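Local coordinates for protein translation initiation factor 4E (PDB 3M94) that binds a trimethylguanosine cap analogue and probably recruits capped messenger RNA for the initiation of translation, at residues A10-K15 with I64-E69; S55-F60 with H94-L99; G112-G117 with S136-V141; L100-I103 with Q107-D110. One frame throughout, in Å; residues are numbered along the deposited sequence.

How the interactions relate
From the N terminus, the chain opens interaction 1 at 10-15, on strand 4-14, and interaction 2 at 55-60, on the neighbouring strand. Interaction 1 closes at 64-69 before interaction 2 closes at 94-99, so the two cross; backbone contacts Ala10 N to Phe60 O and Trp12 N to Tyr58 O zip their strands together. Interaction 4 then shuts a very short loop at the end of helix 88-104, the helix that interaction 2 presses onto the sheet. Interaction 3 follows in series, closing a strand-rich loop between 112-117 and helix 139-153. Phe108 of interaction 4 packs on Ile115 of interaction 3, so the turn after helix 88-104 is joined to the start of strand 115-121.

Interaction 1: residues A10-K15 with I64-E69; sequences ALWYLK and IKPMWE. With M7M (N,N,7-trimethylguanosine 5'-(trihydrogen diphosphate)), chain C.
Pro66 turns its CG-CD edge onto one face of the Trp12 indole, the two side chains crossing at about a right angle, with CD above the middle of the ring system, while a water sits at the indole edge, in its plane. The proline CG stands 3.6 Å from the centroid of the Trp12 five-membered ring and only 7° off the normal, a well-centred CH-pi contact, and Pro66 CD comes to 3.5 Å from Trp12 CE2. Trp12 has CG beside its backbone N (chi1 -57°), which turns the indole toward the loop. At the edge, NE1 donates a hydrogen bond to the water at 2.9 Å, and the water is placed to donate to Ile64 O, stitching strand to loop. Pro66 is the centre of an inverse gamma turn, after which the chain reaches the ligand. Trp68 offers one ring face to the cap analogue, whose methyl carbon CBC lies toward the rim, and Trp68 N donates to the base oxygen M7M OBB over 3.2 Å at 155°. Glu69 bends at chi2, bringing its OE1 to 3.2 Å from M7M NBE. With Trp22 also lining the pocket, this is the cap-binding site characteristic of eIF4E, in which two tryptophans commonly clasp the methylated guanine.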
loop_
_atom_site.group_PDB
_atom_site.type_symbol
_atom_site.label_atom_id
_atom_site.label_comp_id
_atom_site.label_asym_id
_atom_site.label_seq_id
_atom_site.Cartn_x
_atom_site.Cartn_y
_atom_site.Cartn_z
ATOM N N ALA A 10 0.043 -10.586 4.491
ATOM C CA ALA A 10 1.428 -11.015 4.238
ATOM C C ALA A 10 2.300 -9.831 3.814
ATOM O O ALA A 10 1.902 -9.010 2.979
ATOM C CB ALA A 10 1.485 -12.106 3.211
ATOM N N LEU A 11 3.488 -9.757 4.424
ATOM C CA LEU A 11 4.496 -8.784 4.051
ATOM C C LEU A 11 5.441 -9.427 3.034
ATOM O O LEU A 11 5.908 -10.541 3.245
ATOM C CB LEU A 11 5.274 -8.307 5.285
ATOM C CG LEU A 11 6.424 -7.322 5.049
ATOM C CD1 LEU A 11 5.906 -5.937 4.671
ATOM C CD2 LEU A 11 7.239 -7.231 6.319
ATOM N N TRP A 12 5.670 -8.721 1.923
ATOM C CA TRP A 12 6.591 -9.159 0.871
ATOM C C TRP A 12 7.692 -8.097 0.736
ATOM O O TRP A 12 7.491 -6.916 1.050
ATOM C CB TRP A 12 5.885 -9.325 -0.481
ATOM C CG TRP A 12 4.709 -10.281 -0.518
ATOM C CD1 TRP A 12 3.472 -10.087 0.037
ATOM C CD2 TRP A 12 4.656 -11.567 -1.172
ATOM N NE1 TRP A 12 2.659 -11.166 -0.228
ATOM C CE2 TRP A 12 3.362 -12.089 -0.959
ATOM C CE3 TRP A 12 5.577 -12.319 -1.917
ATOM C CZ2 TRP A 12 2.965 -13.335 -1.455
ATOM C CZ3 TRP A 12 5.187 -13.559 -2.415
ATOM C CH2 TRP A 12 3.889 -14.057 -2.180
ATOM N N TYR A 13 8.853 -8.541 0.286
ATOM C CA TYR A 13 9.989 -7.675 0.038
ATOM C C TYR A 13 10.564 -8.078 -1.301
ATOM O O TYR A 13 10.701 -9.270 -1.583
ATOM C CB TYR A 13 11.049 -7.836 1.145
ATOM C CG TYR A 13 12.394 -7.219 0.824
ATOM C CD1 TYR A 13 12.517 -5.853 0.604
ATOM C CD2 TYR A 13 13.543 -8.004 0.751
ATOM C CE1 TYR A 13 13.742 -5.278 0.295
ATOM C CE2 TYR A 13 14.800 -7.429 0.449
ATOM C CZ TYR A 13 14.881 -6.065 0.225
ATOM O OH TYR A 13 16.086 -5.474 -0.073
ATOM N N LEU A 14 10.865 -7.085 -2.135
ATOM C CA LEU A 14 11.576 -7.328 -3.392
ATOM C C LEU A 14 12.881 -6.536 -3.386
ATOM O O LEU A 14 12.869 -5.316 -3.234
ATOM C CB LEU A 14 10.727 -6.938 -4.614
ATOM C CG LEU A 14 11.297 -7.303 -6.013
ATOM C CD1 LEU A 14 10.176 -7.609 -6.973
ATOM C CD2 LEU A 14 12.228 -6.247 -6.597
ATOM N N LYS A 15 13.994 -7.240 -3.556
ATOM C CA LYS A 15 15.306 -6.612 -3.647
ATOM C C LYS A 15 15.676 -6.493 -5.121
ATOM O O LYS A 15 15.604 -7.478 -5.859
ATOM C CB LYS A 15 16.349 -7.443 -2.882
ATOM N N ILE A 64 -3.336 -13.268 -1.820
ATOM C CA ILE A 64 -3.221 -12.395 -2.979
ATOM C C ILE A 64 -1.746 -12.149 -3.222
ATOM O O ILE A 64 -1.064 -11.550 -2.387
ATOM C CB ILE A 64 -3.942 -11.034 -2.815
ATOM C CG1 ILE A 64 -5.439 -11.216 -2.547
ATOM C CG2 ILE A 64 -3.731 -10.153 -4.067
ATOM C CD1 ILE A 64 -6.141 -9.913 -2.159
ATOM N N LYS A 65 -1.259 -12.640 -4.357
ATOM C CA LYS A 65 0.100 -12.379 -4.795
ATOM C C LYS A 65 0.170 -10.937 -5.254
ATOM O O LYS A 65 -0.726 -10.466 -5.954
ATOM C CB LYS A 65 0.518 -13.353 -5.911
ATOM N N PRO A 66 1.213 -10.208 -4.838
ATOM C CA PRO A 66 1.265 -8.786 -5.179
ATOM C C PRO A 66 1.706 -8.522 -6.626
ATOM O O PRO A 66 2.690 -7.804 -6.858
ATOM C CB PRO A 66 2.254 -8.207 -4.151
ATOM C CG PRO A 66 3.053 -9.350 -3.675
ATOM C CD PRO A 66 2.269 -10.606 -3.889
ATOM N N MET A 67 0.963 -9.102 -7.577
ATOM C CA MET A 67 1.207 -8.936 -9.004
ATOM C C MET A 67 -0.061 -8.540 -9.749
ATOM O O MET A 67 -1.164 -8.933 -9.362
ATOM C CB MET A 67 1.730 -10.235 -9.610
ATOM C CG MET A 67 3.003 -10.753 -8.976
ATOM S SD MET A 67 3.429 -12.385 -9.588
ATOM C CE MET A 67 3.837 -12.041 -11.306
ATOM N N TRP A 68 0.110 -7.778 -10.830
ATOM C CA TRP A 68 -0.997 -7.410 -11.720
ATOM C C TRP A 68 -1.801 -8.628 -12.186
ATOM O O TRP A 68 -3.017 -8.560 -12.300
ATOM C CB TRP A 68 -0.469 -6.678 -12.958
ATOM C CG TRP A 68 0.476 -5.544 -12.681
ATOM C CD1 TRP A 68 0.376 -4.594 -11.688
ATOM C CD2 TRP A 68 1.651 -5.214 -13.434
ATOM N NE1 TRP A 68 1.430 -3.711 -11.773
ATOM C CE2 TRP A 68 2.223 -4.062 -12.837
ATOM C CE3 TRP A 68 2.279 -5.782 -14.560
ATOM C CZ2 TRP A 68 3.400 -3.467 -13.325
ATOM C CZ3 TRP A 68 3.447 -5.190 -15.044
ATOM C CH2 TRP A 68 3.995 -4.045 -14.421
ATOM N N GLU A 69 -1.101 -9.735 -12.436
ATOM C CA GLU A 69 -1.669 -10.935 -13.063
ATOM C C GLU A 69 -2.599 -11.744 -12.157
ATOM O O GLU A 69 -3.519 -12.411 -12.640
ATOM C CB GLU A 69 -0.548 -11.836 -13.574
ATOM C CG GLU A 69 0.126 -11.343 -14.871
ATOM C CD GLU A 69 1.108 -10.176 -14.663
ATOM O OE1 GLU A 69 1.484 -9.868 -13.502
ATOM O OE2 GLU A 69 1.516 -9.575 -15.684
HETATM O OAX M7M C . 9.171 1.994 -13.385
HETATM O OAY M7M C . 9.441 2.932 -11.118
HETATM P PAZ M7M C . 9.255 1.635 -11.823
HETATM O OBA M7M C . 10.263 0.554 -11.634
HETATM O OBB M7M C . 3.195 -7.671 -11.513
HETATM C CBC M7M C . 4.146 -5.344 -10.393
HETATM O OBD M7M C . 7.822 1.034 -11.430
HETATM N NBE M7M C . 4.424 -8.686 -13.080
HETATM C CBF M7M C . 4.220 -7.706 -12.208
HETATM C CBG M7M C . 5.186 -6.747 -12.138
HETATM N NBH M7M C . 5.191 -5.697 -11.363
HETATM C CBI M7M C . 6.310 -5.043 -11.619
HETATM O OBJ M7M C . 8.394 -0.316 -9.411
HETATM P PBK M7M C . 7.602 -0.346 -10.643
HETATM O OBL M7M C . 6.147 -0.630 -10.634
HETATM C CBM M7M C . 5.529 -8.698 -13.822
HETATM N NBN M7M C . 6.477 -7.761 -13.755
HETATM C CBO M7M C . 6.307 -6.763 -12.896
HETATM N NBP M7M C . 6.989 -5.700 -12.548
HETATM C CBQ M7M C . 8.279 -5.294 -13.102
HETATM O OBR M7M C . 8.746 -4.105 -12.495
HETATM C CBS M7M C . 8.567 -2.974 -13.330
HETATM C CBT M7M C . 7.654 -1.982 -12.646
HETATM O OBU M7M C . 8.357 -1.351 -11.605
HETATM N NBV M7M C . 5.649 -9.709 -14.665
HETATM C CBW M7M C . 6.811 -9.803 -15.505
HETATM C CBX M7M C . 8.036 -4.973 -14.544
HETATM C CBY M7M C . 7.816 -3.486 -14.524
HETATM C CBZ M7M C . 4.601 -10.699 -14.718
HETATM O OCA M7M C . 9.224 -5.317 -15.232
HETATM O OCB M7M C . 8.295 -2.851 -15.697
HETATM O O HOH W 1 -0.193 -11.645 0.126
#

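Interaction 2: residues S55-F60 with H94-L99; sequences SDYYLF and HYWLEL
Trp96 drives its indole from the helix onto the strand and meets Tyr57 most closely, CZ2 standing 3.6 Å from Tyr57 CB. This is the tight part. With CG anti to the backbone N (chi1 180°), the indole stretches out from the helix and bridges axes that run 11.0 Å apart. Its CH2 slips in beside the strand backbone, where Leu59 N lies at the indole edge, near its plane. Elsewhere the fit is looser: Leu59 CB stays 4.5 Å from Trp96 CH2, and although the Tyr57 and Trp96 rings are tilted by only 10°, they are slid so far apart that they barely overlap. Tyr57 OH finds its partner outside, at Gln46 O. On the far side of the helix His94 is exposed. The helix follows the strand at 15°, nearly parallel; Trp96 also packs on Ala118 and Val120 of strand 115-121, Tyr95 and Leu99 lean on helix 139-153, and Tyr58, from the other side of strand 56-61, packs on Trp12.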
loop_
_atom_site.group_PDB
_atom_site.type_symbol
_atom_site.label_atom_id
_atom_site.label_comp_id
_atom_site.label_asym_id
_atom_site.label_seq_id
_atom_site.Cartn_x
_atom_site.Cartn_y
_atom_site.Cartn_z
ATOM N N SER A 55 14.200 -1.396 -4.760
ATOM C CA SER A 55 13.536 -2.289 -3.803
ATOM C C SER A 55 12.106 -1.856 -3.508
ATOM O O SER A 55 11.795 -0.664 -3.609
ATOM C CB SER A 55 14.316 -2.362 -2.492
ATOM O OG SER A 55 15.556 -2.982 -2.707
ATOM N N ASP A 56 11.261 -2.827 -3.133
ATOM C CA ASP A 56 9.852 -2.589 -2.738
ATOM C C ASP A 56 9.468 -3.355 -1.477
ATOM O O ASP A 56 10.041 -4.404 -1.185
ATOM C CB ASP A 56 8.866 -3.110 -3.787
ATOM C CG ASP A 56 9.244 -2.772 -5.206
ATOM O OD1 ASP A 56 9.646 -1.628 -5.506
ATOM O OD2 ASP A 56 9.081 -3.679 -6.034
ATOM N N TYR A 57 8.457 -2.847 -0.771
ATOM C CA TYR A 57 7.701 -3.638 0.200
ATOM C C TYR A 57 6.274 -3.754 -0.311
ATOM O O TYR A 57 5.782 -2.835 -0.975
ATOM C CB TYR A 57 7.667 -2.967 1.569
ATOM C CG TYR A 57 8.894 -3.117 2.458
ATOM C CD1 TYR A 57 9.439 -2.009 3.106
ATOM C CD2 TYR A 57 9.461 -4.356 2.705
ATOM C CE1 TYR A 57 10.542 -2.130 3.961
ATOM C CE2 TYR A 57 10.558 -4.497 3.558
ATOM C CZ TYR A 57 11.094 -3.376 4.169
ATOM O OH TYR A 57 12.165 -3.512 5.015
ATOM N N TYR A 58 5.618 -4.877 -0.005
ATOM C CA TYR A 58 4.198 -5.075 -0.308
ATOM C C TYR A 58 3.521 -5.608 0.947
ATOM O O TYR A 58 4.076 -6.454 1.637
ATOM C CB TYR A 58 3.976 -6.086 -1.443
ATOM C CG TYR A 58 4.768 -5.826 -2.718
ATOM C CD1 TYR A 58 4.172 -5.228 -3.824
ATOM C CD2 TYR A 58 6.101 -6.216 -2.825
ATOM C CE1 TYR A 58 4.890 -4.994 -5.007
ATOM C CE2 TYR A 58 6.831 -5.981 -3.999
ATOM C CZ TYR A 58 6.217 -5.375 -5.079
ATOM O OH TYR A 58 6.936 -5.154 -6.220
ATOM N N LEU A 59 2.324 -5.101 1.237
ATOM C CA LEU A 59 1.503 -5.691 2.277
ATOM C C LEU A 59 0.161 -6.052 1.673
ATOM O O LEU A 59 -0.651 -5.157 1.397
ATOM C CB LEU A 59 1.308 -4.770 3.488
ATOM C CG LEU A 59 0.759 -5.594 4.682
ATOM C CD1 LEU A 59 1.899 -6.320 5.440
ATOM C CD2 LEU A 59 -0.063 -4.747 5.638
ATOM N N PHE A 60 -0.060 -7.353 1.456
ATOM C CA PHE A 60 -1.268 -7.820 0.787
ATOM C C PHE A 60 -2.013 -8.837 1.628
ATOM O O PHE A 60 -1.402 -9.559 2.447
ATOM C CB PHE A 60 -0.946 -8.406 -0.593
ATOM C CG PHE A 60 -0.803 -7.347 -1.688
ATOM C CD1 PHE A 60 0.202 -6.375 -1.613
ATOM C CD2 PHE A 60 -1.693 -7.306 -2.759
ATOM C CE1 PHE A 60 0.319 -5.390 -2.574
ATOM C CE2 PHE A 60 -1.566 -6.331 -3.743
ATOM C CZ PHE A 60 -0.566 -5.367 -3.642
ATOM N N HIS A 94 6.607 7.775 7.058
ATOM C CA HIS A 94 5.331 8.205 7.626
ATOM C C HIS A 94 4.163 7.760 6.738
ATOM O O HIS A 94 3.226 7.139 7.219
ATOM C CB HIS A 94 5.327 9.723 7.826
ATOM C CG HIS A 94 4.078 10.251 8.461
ATOM N ND1 HIS A 94 3.866 10.224 9.824
ATOM C CD2 HIS A 94 2.984 10.846 7.922
ATOM C CE1 HIS A 94 2.689 10.762 10.096
ATOM N NE2 HIS A 94 2.131 11.144 8.959
ATOM N N TYR A 95 4.234 8.075 5.444
ATOM C CA TYR A 95 3.209 7.663 4.484
ATOM C C TYR A 95 2.971 6.147 4.506
ATOM O O TYR A 95 1.833 5.701 4.619
ATOM C CB TYR A 95 3.577 8.125 3.072
ATOM C CG TYR A 95 3.230 9.574 2.727
ATOM C CD1 TYR A 95 3.438 10.059 1.434
ATOM C CD2 TYR A 95 2.678 10.450 3.676
ATOM C CE1 TYR A 95 3.116 11.388 1.082
ATOM C CE2 TYR A 95 2.344 11.784 3.335
ATOM C CZ TYR A 95 2.579 12.243 2.032
ATOM O OH TYR A 95 2.260 13.542 1.669
ATOM N N TRP A 96 4.054 5.371 4.396
ATOM C CA TRP A 96 3.989 3.906 4.391
ATOM C C TRP A 96 3.362 3.332 5.660
ATOM O O TRP A 96 2.425 2.554 5.579
ATOM C CB TRP A 96 5.382 3.315 4.155
ATOM C CG TRP A 96 5.463 1.800 4.134
ATOM C CD1 TRP A 96 6.251 1.035 4.911
ATOM C CD2 TRP A 96 4.753 0.900 3.262
ATOM N NE1 TRP A 96 6.088 -0.293 4.589
ATOM C CE2 TRP A 96 5.178 -0.400 3.572
ATOM C CE3 TRP A 96 3.797 1.074 2.243
ATOM C CZ2 TRP A 96 4.672 -1.543 2.922
ATOM C CZ3 TRP A 96 3.317 -0.051 1.574
ATOM C CH2 TRP A 96 3.756 -1.347 1.921
ATOM N N LEU A 97 3.859 3.729 6.827
ATOM C CA LEU A 97 3.321 3.228 8.093
ATOM C C LEU A 97 1.851 3.626 8.302
ATOM O O LEU A 97 1.042 2.781 8.687
ATOM C CB LEU A 97 4.172 3.678 9.294
ATOM C CG LEU A 97 3.704 3.186 10.682
ATOM C CD1 LEU A 97 3.515 1.626 10.754
ATOM C CD2 LEU A 97 4.667 3.653 11.772
ATOM N N GLU A 98 1.501 4.894 8.051
ATOM C CA GLU A 98 0.085 5.303 8.107
ATOM C C GLU A 98 -0.814 4.448 7.197
ATOM O O GLU A 98 -1.916 4.071 7.587
ATOM C CB GLU A 98 -0.099 6.785 7.741
ATOM C CG GLU A 98 0.560 7.790 8.703
ATOM C CD GLU A 98 0.044 7.695 10.135
ATOM O OE1 GLU A 98 -1.164 7.495 10.332
ATOM O OE2 GLU A 98 0.849 7.834 11.075
ATOM N N LEU A 99 -0.347 4.151 5.985
ATOM C CA LEU A 99 -1.135 3.311 5.083
ATOM C C LEU A 99 -1.304 1.885 5.623
ATOM O O LEU A 99 -2.395 1.327 5.551
ATOM C CB LEU A 99 -0.547 3.307 3.666
ATOM C CG LEU A 99 -1.309 2.524 2.601
ATOM C CD1 LEU A 99 -2.790 2.922 2.556
ATOM C CD2 LEU A 99 -0.655 2.760 1.236
#

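Interaction 3: residues G112-G117 with S136-V141; sequences GEYICG and SLKDDV
Tyr114 reaches across to the start of helix 139-153, and both Val141 and Lys138 meet it at about a right angle. Val141 works on the near half of the ring: CG1 is 3.7 Å from Tyr114 CD2 and 4.1 Å from the ring centroid, 30° off the normal, an off-centre CH-pi contact, while CG2 also lies over that face. Val141 CG1 is anti to the backbone N (chi1 161°), which carries this methyl to the root of the ring near CG and CD2. Lys138 takes the other end. Its chain bends at chi2 (-88°) and crosses the hydroxyl end of the phenol at about a right angle, so that Lys138 CE comes to 3.3 Å from Tyr114 OH and Lys138 CG sits 4.1 Å from Tyr114 CE1. The ammonium NZ stays 3.9 Å from the hydroxyl, and the two do not form a hydrogen bond. Lys138, at the N-cap position, is the centre of an inverse gamma turn just before the helix begins. Tyr114 itself is held by backbone pairing with Arg134. The contact at this surface is therefore carried mostly by van der Waals contact, methyl on ring and lysine methylene on hydroxyl, with the lysine charge at its margin.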
loop_
_atom_site.group_PDB
_atom_site.type_symbol
_atom_site.label_atom_id
_atom_site.label_comp_id
_atom_site.label_asym_id
_atom_site.label_seq_id
_atom_site.Cartn_x
_atom_site.Cartn_y
_atom_site.Cartn_z
ATOM N N GLY A 112 -13.666 -2.191 2.515
ATOM C CA GLY A 112 -12.490 -2.999 2.822
ATOM C C GLY A 112 -12.348 -4.254 1.982
ATOM O O GLY A 112 -11.234 -4.695 1.729
ATOM N N GLU A 113 -13.475 -4.832 1.562
ATOM C CA GLU A 113 -13.457 -5.973 0.632
ATOM C C GLU A 113 -12.792 -5.647 -0.725
ATOM O O GLU A 113 -12.352 -6.551 -1.431
ATOM C CB GLU A 113 -14.867 -6.552 0.423
ATOM C CG GLU A 113 -15.928 -5.552 -0.072
ATOM C CD GLU A 113 -16.748 -4.928 1.060
ATOM O OE1 GLU A 113 -16.159 -4.493 2.097
ATOM O OE2 GLU A 113 -17.995 -4.886 0.906
ATOM N N TYR A 114 -12.719 -4.367 -1.081
ATOM C CA TYR A 114 -12.123 -3.976 -2.360
ATOM C C TYR A 114 -10.612 -3.732 -2.303
ATOM O O TYR A 114 -9.958 -3.636 -3.331
ATOM C CB TYR A 114 -12.847 -2.761 -2.935
ATOM C CG TYR A 114 -14.242 -3.104 -3.366
ATOM C CD1 TYR A 114 -14.477 -3.660 -4.621
ATOM C CD2 TYR A 114 -15.327 -2.906 -2.506
ATOM C CE1 TYR A 114 -15.767 -3.989 -5.026
ATOM C CE2 TYR A 114 -16.614 -3.235 -2.894
ATOM C CZ TYR A 114 -16.824 -3.774 -4.156
ATOM O OH TYR A 114 -18.081 -4.108 -4.548
ATOM N N ILE A 115 -10.060 -3.642 -1.101
ATOM C CA ILE A 115 -8.630 -3.423 -0.936
ATOM C C ILE A 115 -7.826 -4.724 -1.073
ATOM O O ILE A 115 -8.105 -5.708 -0.390
ATOM C CB ILE A 115 -8.363 -2.723 0.415
ATOM C CG1 ILE A 115 -8.824 -1.264 0.307
ATOM C CG2 ILE A 115 -6.869 -2.798 0.815
ATOM C CD1 ILE A 115 -9.073 -0.646 1.595
ATOM N N CYS A 116 -6.826 -4.724 -1.951
ATOM C CA CYS A 116 -5.960 -5.880 -2.107
ATOM C C CYS A 116 -4.705 -5.754 -1.258
ATOM O O CYS A 116 -4.327 -6.699 -0.567
ATOM C CB CYS A 116 -5.570 -6.066 -3.566
ATOM S SG CYS A 116 -7.002 -6.235 -4.589
ATOM N N GLY A 117 -4.052 -4.597 -1.324
ATOM C CA GLY A 117 -2.892 -4.357 -0.486
ATOM C C GLY A 117 -2.196 -3.055 -0.790
ATOM O O GLY A 117 -2.660 -2.280 -1.631
ATOM N N SER A 136 -11.287 -1.693 -10.962
ATOM C CA SER A 136 -10.999 -0.361 -11.492
ATOM C C SER A 136 -12.237 0.414 -11.975
ATOM O O SER A 136 -12.164 1.628 -12.172
ATOM C CB SER A 136 -9.997 -0.478 -12.635
ATOM O OG SER A 136 -10.540 -1.299 -13.648
ATOM N N LEU A 137 -13.365 -0.274 -12.163
ATOM C CA LEU A 137 -14.587 0.387 -12.640
ATOM C C LEU A 137 -15.552 0.801 -11.523
ATOM O O LEU A 137 -16.542 1.479 -11.780
ATOM C CB LEU A 137 -15.328 -0.475 -13.679
ATOM C CG LEU A 137 -14.630 -0.967 -14.958
ATOM C CD1 LEU A 137 -15.645 -1.695 -15.839
ATOM C CD2 LEU A 137 -13.910 0.150 -15.752
ATOM N N LYS A 138 -15.262 0.392 -10.292
ATOM C CA LYS A 138 -16.073 0.778 -9.139
ATOM C C LYS A 138 -15.700 2.185 -8.682
ATOM O O LYS A 138 -15.072 2.357 -7.634
ATOM C CB LYS A 138 -15.892 -0.222 -7.995
ATOM C CG LYS A 138 -16.720 -1.496 -8.133
ATOM C CD LYS A 138 -18.103 -1.352 -7.517
ATOM C CE LYS A 138 -18.809 -2.703 -7.435
ATOM N NZ LYS A 138 -20.288 -2.555 -7.369
ATOM N N ASP A 139 -16.096 3.179 -9.482
ATOM C CA ASP A 139 -15.715 4.583 -9.281
ATOM C C ASP A 139 -16.093 5.170 -7.914
ATOM O O ASP A 139 -15.272 5.853 -7.276
ATOM C CB ASP A 139 -16.303 5.456 -10.390
ATOM C CG ASP A 139 -15.631 5.233 -11.742
ATOM O OD1 ASP A 139 -14.495 4.710 -11.794
ATOM O OD2 ASP A 139 -16.244 5.594 -12.760
ATOM N N ASP A 140 -17.332 4.917 -7.484
ATOM C CA ASP A 140 -17.821 5.408 -6.186
ATOM C C ASP A 140 -16.967 4.862 -5.030
ATOM O O ASP A 140 -16.551 5.609 -4.143
ATOM C CB ASP A 140 -19.303 5.061 -5.984
ATOM C CG ASP A 140 -20.193 5.569 -7.121
ATOM O OD1 ASP A 140 -19.788 5.483 -8.305
ATOM O OD2 ASP A 140 -21.314 6.038 -6.842
ATOM N N VAL A 141 -16.693 3.561 -5.076
ATOM C CA VAL A 141 -15.904 2.875 -4.066
ATOM C C VAL A 141 -14.449 3.382 -4.086
ATOM O O VAL A 141 -13.874 3.707 -3.041
ATOM C CB VAL A 141 -15.976 1.333 -4.290
ATOM C CG1 VAL A 141 -14.835 0.591 -3.579
ATOM C CG2 VAL A 141 -17.360 0.786 -3.885
#

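Interaction 4: residues L100-I103 with Q107-D110; sequences LMAI and QFED
Gln107 and Ala102 share the single backbone hydrogen bond of the contact, Gln107 N to Ala102 O, 2.9 Å long with 154° at the proton and the carbonyl pointing almost straight at the donor. It spans five residues, one more than the alpha-helical step, so the chain leaves helix 88-104 in a wider turn. The same carbonyl oxygen is brushed by Gln107 CB at 3.3 Å. The polar end of Gln107 then turns elsewhere: OE1 bonds to Lys152 NZ and NE2 to Gly105 O. The apolar part rests on Phe108, whose CE1 is touched twice, by Ile103 CG2 at 3.6 Å and by Ala102 CB at 3.8 Å. Ile103 has CG1 between its N and carbonyl carbon (chi1 76°), leaving CG2 beside the N, where it meets Phe108 CE1. Ile103 N lies at the edge of that ring, in its plane. Beyond the contact, Phe108 also packs on Ile115, Leu131 and helix 139-153, so the turn is pinned into the core behind the sheet. A bound peptide packs on Met101 and Gln107; the C-terminal end of helix 88-104, with the turn after it, would form part of the dorsal surface on which eIF4E proteins receive eIF4G and 4E-BP type partners.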
loop_
_atom_site.group_PDB
_atom_site.type_symbol
_atom_site.label_atom_id
_atom_site.label_comp_id
_atom_site.label_asym_id
_atom_site.label_seq_id
_atom_site.Cartn_x
_atom_site.Cartn_y
_atom_site.Cartn_z
ATOM N N LEU A 100 -0.239 1.310 6.181
ATOM C CA LEU A 100 -0.321 -0.023 6.766
ATOM C C LEU A 100 -1.321 -0.061 7.937
ATOM O O LEU A 100 -2.142 -0.981 8.030
ATOM C CB LEU A 100 1.056 -0.500 7.246
ATOM C CG LEU A 100 2.156 -0.700 6.184
ATOM C CD1 LEU A 100 3.355 -1.350 6.795
ATOM C CD2 LEU A 100 1.700 -1.488 4.935
ATOM N N MET A 101 -1.241 0.917 8.828
ATOM C CA MET A 101 -2.171 0.978 9.965
ATOM C C MET A 101 -3.626 1.152 9.506
ATOM O O MET A 101 -4.533 0.531 10.071
ATOM C CB MET A 101 -1.778 2.093 10.922
ATOM C CG MET A 101 -0.500 1.773 11.677
ATOM S SD MET A 101 -0.190 2.908 13.021
ATOM C CE MET A 101 0.095 4.442 12.131
ATOM N N ALA A 102 -3.824 1.983 8.481
ATOM C CA ALA A 102 -5.167 2.225 7.930
ATOM C C ALA A 102 -5.731 0.934 7.345
ATOM O O ALA A 102 -6.863 0.605 7.612
ATOM C CB ALA A 102 -5.155 3.345 6.891
ATOM N N ILE A 103 -4.922 0.171 6.609
ATOM C CA ILE A 103 -5.423 -1.090 6.068
ATOM C C ILE A 103 -5.651 -2.225 7.072
ATOM O O ILE A 103 -6.743 -2.789 7.084
ATOM C CB ILE A 103 -4.702 -1.582 4.774
ATOM C CG1 ILE A 103 -3.328 -2.187 5.060
ATOM C CG2 ILE A 103 -4.681 -0.457 3.707
ATOM C CD1 ILE A 103 -2.569 -2.651 3.767
ATOM N N GLN A 107 -9.751 0.667 8.134
ATOM C CA GLN A 107 -10.195 2.049 8.237
ATOM C C GLN A 107 -10.914 2.497 6.984
ATOM O O GLN A 107 -11.295 3.650 6.881
ATOM C CB GLN A 107 -8.983 2.959 8.490
ATOM C CG GLN A 107 -8.384 2.789 9.867
ATOM C CD GLN A 107 -9.335 3.224 10.948
ATOM O OE1 GLN A 107 -9.693 4.396 11.035
ATOM N NE2 GLN A 107 -9.770 2.281 11.766
ATOM N N PHE A 108 -11.111 1.594 6.026
ATOM C CA PHE A 108 -11.811 1.997 4.810
ATOM C C PHE A 108 -13.320 1.686 4.775
ATOM O O PHE A 108 -13.884 1.475 3.715
ATOM C CB PHE A 108 -11.039 1.518 3.572
ATOM C CG PHE A 108 -9.657 2.093 3.488
ATOM C CD1 PHE A 108 -8.589 1.484 4.151
ATOM C CD2 PHE A 108 -9.427 3.278 2.778
ATOM C CE1 PHE A 108 -7.294 2.033 4.093
ATOM C CE2 PHE A 108 -8.138 3.835 2.707
ATOM C CZ PHE A 108 -7.081 3.223 3.367
ATOM N N GLU A 109 -13.950 1.658 5.956
ATOM C CA GLU A 109 -15.412 1.623 6.082
ATOM C C GLU A 109 -16.026 0.362 5.449
ATOM O O GLU A 109 -15.590 -0.745 5.736
ATOM C CB GLU A 109 -16.015 2.927 5.522
ATOM C CG GLU A 109 -15.553 4.170 6.312
ATOM C CD GLU A 109 -15.851 5.513 5.628
ATOM O OE1 GLU A 109 -16.427 5.555 4.518
ATOM O OE2 GLU A 109 -15.476 6.548 6.210
ATOM N N ASP A 110 -17.021 0.509 4.577
ATOM C CA ASP A 110 -17.645 -0.675 3.986
ATOM C C ASP A 110 -16.976 -1.075 2.671
ATOM O O ASP A 110 -17.533 -1.842 1.886
ATOM C CB ASP A 110 -19.175 -0.488 3.813
ATOM C CG ASP A 110 -19.564 0.930 3.451
ATOM O OD1 ASP A 110 -18.670 1.779 3.267
ATOM O OD2 ASP A 110 -20.776 1.208 3.348
#